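Local atomic coordinates of dephospho-CoA kinase (PDB entry 6N39), a protein that probably catalyses the final step of coenzyme A biosynthesis, the ATP-dependent phosphorylation of the 3'-hydroxyl group of dephospho-CoA. Residues 241-246 against 283-288; 269-274 against 338-343; 299-304 against 326-331; 322-327 against 346-351. All coordinates share one frame; numbering follows the deposited sequence.

Interaction 1 (241-246 against 283-288); sequences TASGHR and DELVEP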
loop_
_atom_site.group_PDB
_atom_site.type_symbol
_atom_site.label_atom_id
_atom_site.label_comp_id
_atom_site.label_asym_id
_atom_site.label_seq_id
_atom_site.Cartn_x
_atom_site.Cartn_y
_atom_site.Cartn_z
ATOM N N THR A 241 -5.985 4.049 6.093
ATOM C CA THR A 241 -7.258 3.522 5.623
ATOM C C THR A 241 -7.624 2.241 6.355
ATOM O O THR A 241 -8.779 2.063 6.761
ATOM C CB THR A 241 -7.204 3.282 4.110
ATOM O OG1 THR A 241 -7.075 4.551 3.457
ATOM C CG2 THR A 241 -8.489 2.600 3.621
ATOM N N ALA A 242 -6.651 1.345 6.555
ATOM C CA ALA A 242 -6.944 0.076 7.213
ATOM C C ALA A 242 -7.299 0.262 8.689
ATOM O O ALA A 242 -8.096 -0.505 9.237
ATOM C CB ALA A 242 -5.753 -0.883 7.071
ATOM N N SER A 243 -6.717 1.259 9.349
ATOM C CA SER A 243 -6.923 1.420 10.779
ATOM C C SER A 243 -8.242 2.085 11.103
ATOM O O SER A 243 -8.740 1.932 12.228
ATOM C CB SER A 243 -5.786 2.238 11.378
ATOM O OG SER A 243 -4.568 1.548 11.187
ATOM N N GLY A 244 -8.798 2.847 10.163
ATOM C CA GLY A 244 -10.135 3.363 10.423
ATOM C C GLY A 244 -10.104 4.509 11.406
ATOM O O GLY A 244 -9.472 5.518 11.113
ATOM N N HIS A 245 -10.764 4.379 12.567
ATOM C CA HIS A 245 -10.742 5.396 13.615
ATOM C C HIS A 245 -9.618 5.186 14.625
ATOM O O HIS A 245 -9.412 6.044 15.486
ATOM C CB HIS A 245 -12.068 5.400 14.393
ATOM C CG HIS A 245 -12.274 4.158 15.207
ATOM N ND1 HIS A 245 -12.524 2.927 14.633
ATOM C CD2 HIS A 245 -12.229 3.948 16.544
ATOM C CE1 HIS A 245 -12.654 2.019 15.583
ATOM N NE2 HIS A 245 -12.484 2.612 16.752
ATOM N N ARG A 246 -8.909 4.068 14.555
ATOM C CA ARG A 246 -8.007 3.671 15.626
ATOM C C ARG A 246 -6.613 4.265 15.512
ATOM O O ARG A 246 -5.888 4.262 16.510
ATOM C CB ARG A 246 -7.901 2.146 15.682
ATOM C CG ARG A 246 -9.242 1.445 15.998
ATOM C CD ARG A 246 -9.045 -0.074 15.910
ATOM N NE ARG A 246 -10.286 -0.835 15.918
ATOM C CZ ARG A 246 -10.998 -1.090 14.827
ATOM N NH1 ARG A 246 -10.600 -0.618 13.647
ATOM N NH2 ARG A 246 -12.110 -1.788 14.926
ATOM N N ASP A 283 -5.057 -4.355 19.569
ATOM C CA ASP A 283 -5.478 -5.734 19.356
ATOM C C ASP A 283 -6.675 -5.804 18.413
ATOM O O ASP A 283 -6.842 -6.800 17.697
ATOM C CB ASP A 283 -5.778 -6.405 20.705
ATOM C CG ASP A 283 -4.494 -6.801 21.453
ATOM O OD1 ASP A 283 -3.430 -6.917 20.806
ATOM O OD2 ASP A 283 -4.538 -7.016 22.674
ATOM N N GLU A 284 -7.500 -4.750 18.377
ATOM C CA GLU A 284 -8.564 -4.693 17.375
ATOM C C GLU A 284 -8.010 -4.568 15.957
ATOM O O GLU A 284 -8.744 -4.800 14.989
ATOM C CB GLU A 284 -9.506 -3.511 17.654
ATOM C CG GLU A 284 -10.371 -3.658 18.899
ATOM C CD GLU A 284 -11.263 -2.432 19.155
ATOM O OE1 GLU A 284 -11.261 -1.476 18.339
ATOM O OE2 GLU A 284 -11.965 -2.429 20.179
ATOM N N LEU A 285 -6.752 -4.163 15.808
ATOM C CA LEU A 285 -6.230 -3.999 14.444
ATOM C C LEU A 285 -5.774 -5.294 13.738
ATOM O O LEU A 285 -5.317 -5.219 12.589
ATOM C CB LEU A 285 -5.068 -3.005 14.455
ATOM C CG LEU A 285 -5.526 -1.551 14.664
ATOM C CD1 LEU A 285 -4.314 -0.641 14.880
ATOM C CD2 LEU A 285 -6.319 -1.069 13.459
ATOM N N VAL A 286 -5.883 -6.479 14.344
ATOM C CA VAL A 286 -5.232 -7.663 13.763
ATOM C C VAL A 286 -5.836 -8.013 12.405
ATOM O O VAL A 286 -5.119 -8.182 11.411
ATOM C CB VAL A 286 -5.311 -8.860 14.731
ATOM C CG1 VAL A 286 -4.944 -10.167 14.015
ATOM C CG2 VAL A 286 -4.402 -8.624 15.924
ATOM N N GLU A 287 -7.159 -8.135 12.339
ATOM C CA GLU A 287 -7.778 -8.532 11.072
ATOM C C GLU A 287 -7.653 -7.463 9.988
ATOM O O GLU A 287 -7.334 -7.816 8.837
ATOM C CB GLU A 287 -9.244 -8.921 11.299
ATOM C CG GLU A 287 -9.433 -10.233 12.059
ATOM C CD GLU A 287 -8.700 -11.404 11.412
ATOM O OE1 GLU A 287 -7.697 -11.876 11.994
ATOM O OE2 GLU A 287 -9.122 -11.849 10.320
ATOM N N PRO A 288 -7.916 -6.178 10.244
ATOM C CA PRO A 288 -7.787 -5.220 9.132
ATOM C C PRO A 288 -6.344 -5.045 8.673
ATOM O O PRO A 288 -6.116 -4.829 7.479
ATOM C CB PRO A 288 -8.399 -3.916 9.676
ATOM C CG PRO A 288 -8.599 -4.100 11.134
ATOM C CD PRO A 288 -8.542 -5.580 11.443
HETATM O O HOH W 1 -12.315 0.953 19.050
#
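Arg-246 and Glu-284 each set CG anti to their own carbonyl carbon, beside the backbone N (chi1 -62° in the arginine); from there the arginine chain is extended as far as NE and the glutamate chain is extended beyond CG. The two side chains cross at about a right angle, with guanidinium and carboxylate planes 87° apart. At the crossing Arg-246 NE donates to Glu-284 OE1 over 2.7 Å, nearly straight at 169°. The oxygen lies in the guanidinium plane and uses its anti lone pair. One face of the guanidinium carries His-245 CE1 over its centre, and the opposite face has the carbonyl oxygen of Glu-284. A water also links Glu-284 to His-245, donating to Glu-284 OE1 at 2.7 Å and bonding to His-245 NE2 at 2.8 Å. On the buried side of the salt bridge, Leu-285 CD2 sits 3.7 Å from Ser-243 CA and 3.8 Å from Arg-246 CD. Nearer helix 228-243, Pro-288 CB rests on Ala-242 O at 3.5 Å.

A type II' beta turn from Ser-243 to Arg-246, with Gly-244 at positive phi, ends helix 228-243 and brings Arg-246 to the junction of helices 279-284 and 286-291; Ser-243 OG bonds back to Leu-239 O. The arginine charge and the water's donated bond, both at OE1, probably favour the ionised form of Glu-284, and charge pairing at the outer edge gives way to apolar packing inward.

Interaction 2 (269-274 against 338-343); sequences VIDIQI and PTNVHI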
loop_
_atom_site.group_PDB
_atom_site.type_symbol
_atom_site.label_atom_id
_atom_site.label_comp_id
_atom_site.label_asym_id
_atom_site.label_seq_id
_atom_site.Cartn_x
_atom_site.Cartn_y
_atom_site.Cartn_z
ATOM N N VAL A 269 14.512 -2.008 5.014
ATOM C CA VAL A 269 13.196 -2.301 5.559
ATOM C C VAL A 269 12.608 -0.982 6.043
ATOM O O VAL A 269 13.298 -0.185 6.688
ATOM C CB VAL A 269 13.266 -3.357 6.683
ATOM C CG1 VAL A 269 14.341 -3.001 7.676
ATOM C CG2 VAL A 269 11.902 -3.523 7.368
ATOM N N ILE A 270 11.361 -0.719 5.686
ATOM C CA ILE A 270 10.720 0.543 6.038
ATOM C C ILE A 270 10.000 0.377 7.371
ATOM O O ILE A 270 9.180 -0.531 7.529
ATOM C CB ILE A 270 9.751 0.986 4.927
ATOM C CG1 ILE A 270 10.562 1.423 3.697
ATOM C CG2 ILE A 270 8.837 2.116 5.417
ATOM C CD1 ILE A 270 9.717 1.907 2.531
ATOM N N ASP A 271 10.295 1.250 8.339
ATOM C CA ASP A 271 9.595 1.218 9.623
ATOM C C ASP A 271 8.507 2.277 9.663
ATOM O O ASP A 271 8.754 3.443 9.322
ATOM C CB ASP A 271 10.551 1.436 10.797
ATOM C CG ASP A 271 11.519 0.289 10.961
ATOM O OD1 ASP A 271 12.538 0.279 10.249
ATOM O OD2 ASP A 271 11.242 -0.591 11.798
ATOM N N ILE A 272 7.326 1.868 10.132
ATOM C CA ILE A 272 6.163 2.726 10.311
ATOM C C ILE A 272 5.681 2.586 11.748
ATOM O O ILE A 272 5.668 1.481 12.290
ATOM C CB ILE A 272 5.010 2.326 9.367
ATOM C CG1 ILE A 272 5.478 2.259 7.911
ATOM C CG2 ILE A 272 3.838 3.292 9.563
ATOM C CD1 ILE A 272 5.944 3.628 7.346
ATOM N N GLN A 273 5.243 3.683 12.360
ATOM C CA GLN A 273 4.576 3.596 13.654
ATOM C C GLN A 273 3.126 4.042 13.514
ATOM O O GLN A 273 2.857 5.144 13.027
ATOM C CB GLN A 273 5.286 4.454 14.710
ATOM C CG GLN A 273 4.576 4.399 16.064
ATOM C CD GLN A 273 5.311 5.155 17.142
ATOM O OE1 GLN A 273 6.027 4.555 17.953
ATOM N NE2 GLN A 273 5.142 6.489 17.168
ATOM N N ILE A 274 2.202 3.191 13.952
ATOM C CA ILE A 274 0.814 3.570 14.185
ATOM C C ILE A 274 0.661 3.882 15.668
ATOM O O ILE A 274 0.926 3.016 16.523
ATOM C CB ILE A 274 -0.149 2.444 13.773
ATOM C CG1 ILE A 274 0.048 2.057 12.296
ATOM C CG2 ILE A 274 -1.590 2.860 14.056
ATOM C CD1 ILE A 274 -0.780 0.821 11.892
ATOM N N PRO A 338 9.735 -5.249 2.205
ATOM C CA PRO A 338 9.795 -5.479 3.653
ATOM C C PRO A 338 9.503 -4.201 4.427
ATOM O O PRO A 338 10.023 -3.123 4.114
ATOM C CB PRO A 338 11.228 -5.973 3.875
ATOM C CG PRO A 338 11.611 -6.612 2.550
ATOM C CD PRO A 338 10.950 -5.722 1.514
ATOM N N THR A 339 8.660 -4.340 5.452
ATOM C CA THR A 339 8.092 -3.237 6.217
ATOM C C THR A 339 7.813 -3.725 7.633
ATOM O O THR A 339 7.187 -4.773 7.801
ATOM C CB THR A 339 6.758 -2.758 5.602
ATOM O OG1 THR A 339 6.882 -2.562 4.192
ATOM C CG2 THR A 339 6.264 -1.481 6.261
ATOM N N ASN A 340 8.239 -2.966 8.636
ATOM C CA ASN A 340 7.829 -3.186 10.018
ATOM C C ASN A 340 6.773 -2.163 10.405
ATOM O O ASN A 340 6.921 -0.976 10.117
ATOM C CB ASN A 340 9.016 -3.055 10.985
ATOM C CG ASN A 340 10.050 -4.103 10.777
ATOM O OD1 ASN A 340 9.734 -5.248 10.461
ATOM N ND2 ASN A 340 11.314 -3.730 10.968
ATOM N N VAL A 341 5.711 -2.613 11.068
ATOM C CA VAL A 341 4.636 -1.721 11.494
ATOM C C VAL A 341 4.517 -1.846 13.008
ATOM O O VAL A 341 3.916 -2.798 13.520
ATOM C CB VAL A 341 3.304 -2.038 10.801
ATOM C CG1 VAL A 341 2.196 -1.101 11.286
ATOM C CG2 VAL A 341 3.443 -1.908 9.286
ATOM N N HIS A 342 5.085 -0.887 13.730
ATOM C CA HIS A 342 5.026 -0.860 15.187
ATOM C C HIS A 342 3.737 -0.172 15.619
ATOM O O HIS A 342 3.410 0.902 15.115
ATOM C CB HIS A 342 6.237 -0.107 15.763
ATOM C CG HIS A 342 7.560 -0.565 15.222
ATOM N ND1 HIS A 342 8.338 -1.508 15.857
ATOM C CD2 HIS A 342 8.253 -0.192 14.119
ATOM C CE1 HIS A 342 9.444 -1.712 15.160
ATOM N NE2 HIS A 342 9.417 -0.927 14.099
ATOM N N ILE A 343 3.024 -0.759 16.568
ATOM C CA ILE A 343 1.789 -0.176 17.087
ATOM C C ILE A 343 2.043 0.164 18.547
ATOM O O ILE A 343 2.233 -0.743 19.375
ATOM C CB ILE A 343 0.602 -1.132 16.947
ATOM C CG1 ILE A 343 0.543 -1.705 15.521
ATOM C CG2 ILE A 343 -0.705 -0.420 17.315
ATOM C CD1 ILE A 343 -0.637 -2.612 15.303
#
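Asp-271 OD2 takes two side-chain hydrogen bonds from the neighbouring strand. His-342 NE2 donates at 3.0 Å to its anti lone pair, with ring and carboxylate only 16° from coplanar, while Asn-340 ND2, 3.2 Å away, comes from above the carboxylate plane, 42° out of it. Asp-271 and Asn-340 lie side by side, pointing the same way, and Val-269 CG2 packs against Asn-340 ND2 at 3.7 Å. The far nitrogen of the imidazole, ND1, is hydrogen-bonded to Lys-327 NZ, which helps fix the ring's rotation.

Beneath these groups runs a parallel beta ladder, its strand axes 22° apart. Ile-270 N, Ile-272 N and Ile-274 N donate to the carbonyls of Pro-338, Asn-340 and His-342, and Asn-340 N and His-342 N donate back to Ile-270 O and Ile-272 O. The other face of the sheet is mostly apolar: Ile-274 CD1 meets Val-341 CG1 at 3.6 Å, and Ile-272 CG1 comes within 4.2 Å of Thr-339 CG2.

Helix 228-243 covers that face through Ile-235 and Leu-239. In the mixed sheet of the GrpB domain these are the two central strands, 270-276 flanked by antiparallel 249-253 and 339-345 by antiparallel 328-331.

Interaction 3 (299-304 against 326-331); sequences HITADV and HKRIHA. With ACT (acetate ion), chain E.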
loop_
_atom_site.group_PDB
_atom_site.type_symbol
_atom_site.label_atom_id
_atom_site.label_comp_id
_atom_site.label_asym_id
_atom_site.label_seq_id
_atom_site.Cartn_x
_atom_site.Cartn_y
_atom_site.Cartn_z
ATOM N N HIS A 299 4.631 -13.078 19.148
ATOM C CA HIS A 299 5.385 -13.152 20.396
ATOM C C HIS A 299 6.324 -11.971 20.619
ATOM O O HIS A 299 7.310 -12.111 21.354
ATOM C CB HIS A 299 6.173 -14.451 20.449
ATOM C CG HIS A 299 5.315 -15.655 20.258
ATOM N ND1 HIS A 299 4.437 -16.096 21.224
ATOM C CD2 HIS A 299 5.162 -16.483 19.199
ATOM C CE1 HIS A 299 3.798 -17.162 20.777
ATOM N NE2 HIS A 299 4.218 -17.416 19.550
ATOM N N ILE A 300 6.066 -10.830 19.996
ATOM C CA ILE A 300 6.784 -9.596 20.316
ATOM C C ILE A 300 5.762 -8.626 20.891
ATOM O O ILE A 300 4.865 -8.159 20.175
ATOM C CB ILE A 300 7.497 -8.992 19.099
ATOM C CG1 ILE A 300 8.456 -10.016 18.476
ATOM C CG2 ILE A 300 8.271 -7.726 19.515
ATOM C CD1 ILE A 300 9.209 -9.487 17.275
ATOM N N THR A 301 5.879 -8.337 22.191
ATOM C CA THR A 301 4.909 -7.500 22.879
ATOM C C THR A 301 5.542 -6.342 23.649
ATOM O O THR A 301 4.844 -5.686 24.429
ATOM C CB THR A 301 4.056 -8.351 23.832
ATOM O OG1 THR A 301 4.915 -9.145 24.664
ATOM C CG2 THR A 301 3.139 -9.276 23.035
ATOM N N ALA A 302 6.828 -6.056 23.443
ATOM C CA ALA A 302 7.475 -4.915 24.090
ATOM C C ALA A 302 8.740 -4.558 23.319
ATOM O O ALA A 302 9.276 -5.377 22.570
ATOM C CB ALA A 302 7.818 -5.204 25.564
ATOM N N ASP A 303 9.178 -3.300 23.474
ATOM C CA ASP A 303 10.543 -2.896 23.143
ATOM C C ASP A 303 11.472 -3.209 24.324
ATOM O O ASP A 303 11.030 -3.591 25.412
ATOM C CB ASP A 303 10.608 -1.390 22.817
ATOM C CG ASP A 303 9.805 -1.007 21.562
ATOM O OD1 ASP A 303 10.044 -1.588 20.482
ATOM O OD2 ASP A 303 8.933 -0.121 21.660
ATOM N N VAL A 304 12.773 -3.019 24.111
ATOM C CA VAL A 304 13.753 -3.076 25.197
ATOM C C VAL A 304 13.558 -1.863 26.100
ATOM O O VAL A 304 13.593 -0.721 25.637
ATOM C CB VAL A 304 15.181 -3.120 24.632
ATOM C CG1 VAL A 304 16.240 -3.163 25.757
ATOM C CG2 VAL A 304 15.340 -4.330 23.718
ATOM N N HIS A 326 5.262 -1.819 26.498
ATOM C CA HIS A 326 4.600 -2.812 25.655
ATOM C C HIS A 326 4.129 -2.188 24.346
ATOM O O HIS A 326 3.986 -0.967 24.225
ATOM C CB HIS A 326 3.418 -3.450 26.382
ATOM C CG HIS A 326 3.830 -4.360 27.495
ATOM N ND1 HIS A 326 3.185 -5.547 27.760
ATOM C CD2 HIS A 326 4.845 -4.274 28.388
ATOM C CE1 HIS A 326 3.770 -6.145 28.782
ATOM N NE2 HIS A 326 4.782 -5.394 29.181
ATOM N N LYS A 327 3.907 -3.055 23.353
ATOM C CA LYS A 327 3.509 -2.657 22.007
ATOM C C LYS A 327 2.969 -3.880 21.272
ATOM O O LYS A 327 2.932 -4.999 21.809
ATOM C CB LYS A 327 4.697 -2.044 21.246
ATOM C CG LYS A 327 5.789 -3.066 20.877
ATOM C CD LYS A 327 6.868 -2.430 19.969
ATOM C CE LYS A 327 7.769 -3.483 19.321
ATOM N NZ LYS A 327 8.791 -2.850 18.429
ATOM N N ARG A 328 2.540 -3.659 20.031
ATOM C CA ARG A 328 2.394 -4.751 19.073
ATOM C C ARG A 328 3.262 -4.435 17.857
ATOM O O ARG A 328 3.689 -3.295 17.665
ATOM C CB ARG A 328 0.917 -4.973 18.648
ATOM C CG ARG A 328 -0.081 -5.175 19.805
ATOM C CD ARG A 328 0.104 -6.489 20.569
ATOM N NE ARG A 328 -0.866 -6.643 21.677
ATOM C CZ ARG A 328 -0.604 -6.475 22.980
ATOM N NH1 ARG A 328 0.617 -6.146 23.407
ATOM N NH2 ARG A 328 -1.567 -6.666 23.880
ATOM N N ILE A 329 3.550 -5.448 17.038
ATOM C CA ILE A 329 4.314 -5.217 15.816
ATOM C C ILE A 329 3.847 -6.210 14.759
ATOM O O ILE A 329 3.637 -7.394 15.038
ATOM C CB ILE A 329 5.844 -5.303 16.050
ATOM C CG1 ILE A 329 6.633 -5.085 14.735
ATOM C CG2 ILE A 329 6.223 -6.625 16.714
ATOM C CD1 ILE A 329 8.222 -5.164 14.930
ATOM N N HIS A 330 3.603 -5.692 13.563
ATOM C CA HIS A 330 3.268 -6.465 12.381
ATOM C C HIS A 330 4.386 -6.267 11.368
ATOM O O HIS A 330 5.232 -5.380 11.514
ATOM C CB HIS A 330 1.939 -5.996 11.762
ATOM C CG HIS A 330 0.749 -6.138 12.659
ATOM N ND1 HIS A 330 -0.384 -6.821 12.276
ATOM C CD2 HIS A 330 0.498 -5.658 13.904
ATOM C CE1 HIS A 330 -1.274 -6.780 13.254
ATOM N NE2 HIS A 330 -0.771 -6.065 14.244
ATOM N N ALA A 331 4.364 -7.060 10.301
ATOM C CA ALA A 331 5.295 -6.779 9.211
ATOM C C ALA A 331 4.663 -7.199 7.896
ATOM O O ALA A 331 3.723 -7.997 7.863
ATOM C CB ALA A 331 6.651 -7.485 9.396
HETATM C C ACT E . -0.100 -6.383 26.977
HETATM O O ACT E . 0.997 -6.370 26.332
HETATM O OXT ACT E . -1.289 -6.499 26.531
HETATM C CH3 ACT E . 0.039 -6.220 28.555
HETATM O O HOH W 2 2.928 -8.207 18.371
#
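Ala-302 and His-326 form a single isolated beta bridge, CA atoms 3.9 Å apart, where the two backbone pieces run 123° from one another. It ties the long loop that follows helix 286-291 to the approach of edge strand 328-331 in the mixed sheet of the GrpB domain. Lys-327 N donates to Thr-301 O at 3.0 Å, standing above the carbonyl plane, 63° out of it.

Lys-327 starts with CG between the backbone N and the carbonyl carbon (chi1 70°), and the rest of its chain is extended. It crosses Asp-303 at about a right angle: CD and CE pass close to the carboxylate, and NZ forms a salt bridge to Asp-303 OD1 at 2.7 Å from the syn side. Arg-344 holds the other oxygen, OD2, and His-342 ND1 is a further partner of NZ. The Asp-303 carboxylate, paired with both, probably offsets the closeness of Lys-327 NZ to the Arg-344 guanidinium.

On the strand side, Ile-329 CG2 lies 3.6 Å from Ile-300 CB. An acetate, probably from the crystallisation liquor, is bound on another side, between His-326 and Arg-328. His-326 ND1 donates to its O at 2.7 Å in the ring plane, and the edge of the Arg-328 guanidinium grips both oxygens, NH1 bonding O, and NH2 bonding OXT (NH2 to OXT 2.7 Å). NH1 also donates to the carbonyl oxygen of Lys-327, while Arg-328 NE pairs with Asp-283. Past the bridge, where the two backbones diverge, one water donates to Ile-300 O at 2.6 Å and accepts from Ile-329 N at 3.1 Å.

Interaction 4 (322-327 against 346-351); sequences PALWHK and DGWPGQ. With ACT (acetate ion), chain E.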
loop_
_atom_site.group_PDB
_atom_site.type_symbol
_atom_site.label_atom_id
_atom_site.label_comp_id
_atom_site.label_asym_id
_atom_site.label_seq_id
_atom_site.Cartn_x
_atom_site.Cartn_y
_atom_site.Cartn_z
ATOM N N PRO A 322 7.443 -0.905 33.849
ATOM C CA PRO A 322 7.777 -1.666 32.635
ATOM C C PRO A 322 6.608 -1.831 31.691
ATOM O O PRO A 322 6.811 -1.988 30.472
ATOM C CB PRO A 322 8.243 -3.037 33.173
ATOM C CG PRO A 322 8.342 -2.901 34.643
ATOM C CD PRO A 322 7.561 -1.697 35.082
ATOM N N ALA A 323 5.381 -1.837 32.216
ATOM C CA ALA A 323 4.220 -2.010 31.343
ATOM C C ALA A 323 4.165 -0.955 30.247
ATOM O O ALA A 323 3.600 -1.203 29.172
ATOM C CB ALA A 323 2.932 -1.983 32.165
ATOM N N LEU A 324 4.752 0.217 30.478
ATOM C CA LEU A 324 4.675 1.278 29.474
ATOM C C LEU A 324 5.561 1.026 28.267
ATOM O O LEU A 324 5.525 1.835 27.319
ATOM C CB LEU A 324 5.037 2.629 30.112
ATOM C CG LEU A 324 4.077 3.087 31.212
ATOM C CD1 LEU A 324 4.484 4.437 31.785
ATOM C CD2 LEU A 324 2.642 3.132 30.673
ATOM N N TRP A 325 6.367 -0.042 28.265
ATOM C CA TRP A 325 7.164 -0.369 27.092
ATOM C C TRP A 325 6.486 -1.392 26.182
ATOM O O TRP A 325 7.067 -1.773 25.161
ATOM C CB TRP A 325 8.562 -0.870 27.511
ATOM C CG TRP A 325 9.424 0.229 28.071
ATOM C CD1 TRP A 325 9.677 0.488 29.394
ATOM C CD2 TRP A 325 10.123 1.232 27.322
ATOM N NE1 TRP A 325 10.498 1.583 29.505
ATOM C CE2 TRP A 325 10.773 2.068 28.251
ATOM C CE3 TRP A 325 10.236 1.519 25.950
ATOM C CZ2 TRP A 325 11.558 3.163 27.858
ATOM C CZ3 TRP A 325 11.016 2.608 25.557
ATOM C CH2 TRP A 325 11.664 3.418 26.513
ATOM N N HIS A 326 5.262 -1.819 26.498
ATOM C CA HIS A 326 4.600 -2.812 25.655
ATOM C C HIS A 326 4.129 -2.188 24.346
ATOM O O HIS A 326 3.986 -0.967 24.225
ATOM C CB HIS A 326 3.418 -3.450 26.382
ATOM C CG HIS A 326 3.830 -4.360 27.495
ATOM N ND1 HIS A 326 3.185 -5.547 27.760
ATOM C CD2 HIS A 326 4.845 -4.274 28.388
ATOM C CE1 HIS A 326 3.770 -6.145 28.782
ATOM N NE2 HIS A 326 4.782 -5.394 29.181
ATOM N N LYS A 327 3.907 -3.055 23.353
ATOM C CA LYS A 327 3.509 -2.657 22.007
ATOM C C LYS A 327 2.969 -3.880 21.272
ATOM O O LYS A 327 2.932 -4.999 21.809
ATOM C CB LYS A 327 4.697 -2.044 21.246
ATOM C CG LYS A 327 5.789 -3.066 20.877
ATOM C CD LYS A 327 6.868 -2.430 19.969
ATOM C CE LYS A 327 7.769 -3.483 19.321
ATOM N NZ LYS A 327 8.791 -2.850 18.429
ATOM N N ASP A 346 -0.203 6.162 22.461
ATOM C CA ASP A 346 -0.084 7.617 22.575
ATOM C C ASP A 346 0.539 8.065 23.896
ATOM O O ASP A 346 -0.051 7.883 24.962
ATOM C CB ASP A 346 -1.494 8.218 22.444
ATOM C CG ASP A 346 -1.485 9.755 22.309
ATOM O OD1 ASP A 346 -0.482 10.306 21.817
ATOM O OD2 ASP A 346 -2.484 10.398 22.712
ATOM N N GLY A 347 1.720 8.686 23.828
ATOM C CA GLY A 347 2.382 9.228 24.994
ATOM C C GLY A 347 3.341 8.280 25.705
ATOM O O GLY A 347 4.189 8.741 26.472
ATOM N N TRP A 348 3.234 6.973 25.486
ATOM C CA TRP A 348 4.155 6.046 26.140
ATOM C C TRP A 348 5.581 6.244 25.616
ATOM O O TRP A 348 5.776 6.704 24.488
ATOM C CB TRP A 348 3.714 4.605 25.916
ATOM C CG TRP A 348 2.474 4.220 26.696
ATOM C CD1 TRP A 348 1.590 5.063 27.341
ATOM C CD2 TRP A 348 1.961 2.897 26.861
ATOM N NE1 TRP A 348 0.572 4.326 27.914
ATOM C CE2 TRP A 348 0.774 2.997 27.628
ATOM C CE3 TRP A 348 2.393 1.631 26.435
ATOM C CZ2 TRP A 348 0.023 1.874 27.996
ATOM C CZ3 TRP A 348 1.634 0.509 26.790
ATOM C CH2 TRP A 348 0.462 0.643 27.564
ATOM N N PRO A 349 6.593 5.872 26.408
ATOM C CA PRO A 349 7.981 6.201 26.021
ATOM C C PRO A 349 8.418 5.659 24.663
ATOM O O PRO A 349 9.129 6.366 23.936
ATOM C CB PRO A 349 8.824 5.604 27.166
ATOM C CG PRO A 349 7.891 4.669 27.900
ATOM C CD PRO A 349 6.516 5.224 27.727
ATOM N N GLY A 350 8.043 4.430 24.291
ATOM C CA GLY A 350 8.460 3.928 22.983
ATOM C C GLY A 350 7.815 4.685 21.830
ATOM O O GLY A 350 8.455 4.950 20.799
ATOM N N GLN A 351 6.538 5.044 21.995
ATOM C CA GLN A 351 5.826 5.876 21.017
ATOM C C GLN A 351 6.502 7.231 20.828
ATOM O O GLN A 351 6.618 7.737 19.702
ATOM C CB GLN A 351 4.374 6.047 21.486
ATOM C CG GLN A 351 3.412 6.719 20.487
ATOM C CD GLN A 351 3.394 8.236 20.628
ATOM O OE1 GLN A 351 3.711 8.774 21.693
ATOM N NE2 GLN A 351 3.008 8.930 19.559
HETATM C C ACT E . -0.100 -6.383 26.977
HETATM O O ACT E . 0.997 -6.370 26.332
HETATM O OXT ACT E . -1.289 -6.499 26.531
HETATM C CH3 ACT E . 0.039 -6.220 28.555
HETATM O O HOH W 3 5.983 2.506 24.702
#
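Leu-324 puts a methyl bump on the flat indole of Trp-348. The leucine crosses the indole at about a right angle and sets its CD2 methyl over one face, 3.7 Å from the centroid of the five-membered ring and 15° off its normal, a CH-pi contact. The six-membered half of the same indole lies against backbone: Leu-324 O is 3.3 Å from Trp-348 CE3, Ala-323 O approaches CZ3 obliquely, and His-326 O stands at the ring's edge near its plane. The indole is thus fitted against the 3-10 turn 322-325 and the residue after it.

Pro-349 is the second bump, wedged between two residues of that turn. Its CD abuts Leu-324 CB at 3.8 Å. Its CB and CG lie over one face of Trp-325, with CB 3.9 Å from the six-membered ring centroid. Although the Trp-325 side chain sets out away from helix 349-363, chi1 of -71° puts CG beside the backbone N, and with chi2 at 101° the six-membered ring is turned so that it reaches the helix. There CZ3 comes within 3.7 Å of Gly-350 N, where no side chain intervenes.

Polar groups at the seam are joined by one water, which donates to Leu-324 O at 2.7 Å and accepts from Gly-350 N at 2.8 Å, serving an N-H of the first helical turn, two residues after Trp-348 at the N-cap.

The contact thus seats the loop leading into strand 328-331 on the start of helix 349-363. Tyr-316 meets Trp-348 edge-to-face, Leu-279 of helix 279-284 touches it as well, and Ala-305 and Ala-309, earlier in the same loop, touch Trp-325.

All four contacts lie in the C-terminal UPF0157 (GrpB) region, away from the predicted ATP site, and are built round one mixed sheet. Interaction 2 pairs its central strands; interaction 3, centres about 11 Å away, lies within the loop that interaction 2 closes and reaches edge strand 328-331. Interactions 3 and 4, about 10 Å apart, share His-326 and Lys-327 and both touch the acetate. Interaction 1 closes before interactions 3 and 4 open, yet a salt bridge from Asp-283 to Arg-328 joins it to interaction 3. Loop, sheet and helices are thus knitted into one unit, consistent with the region's part in proper folding of the full-length enzyme.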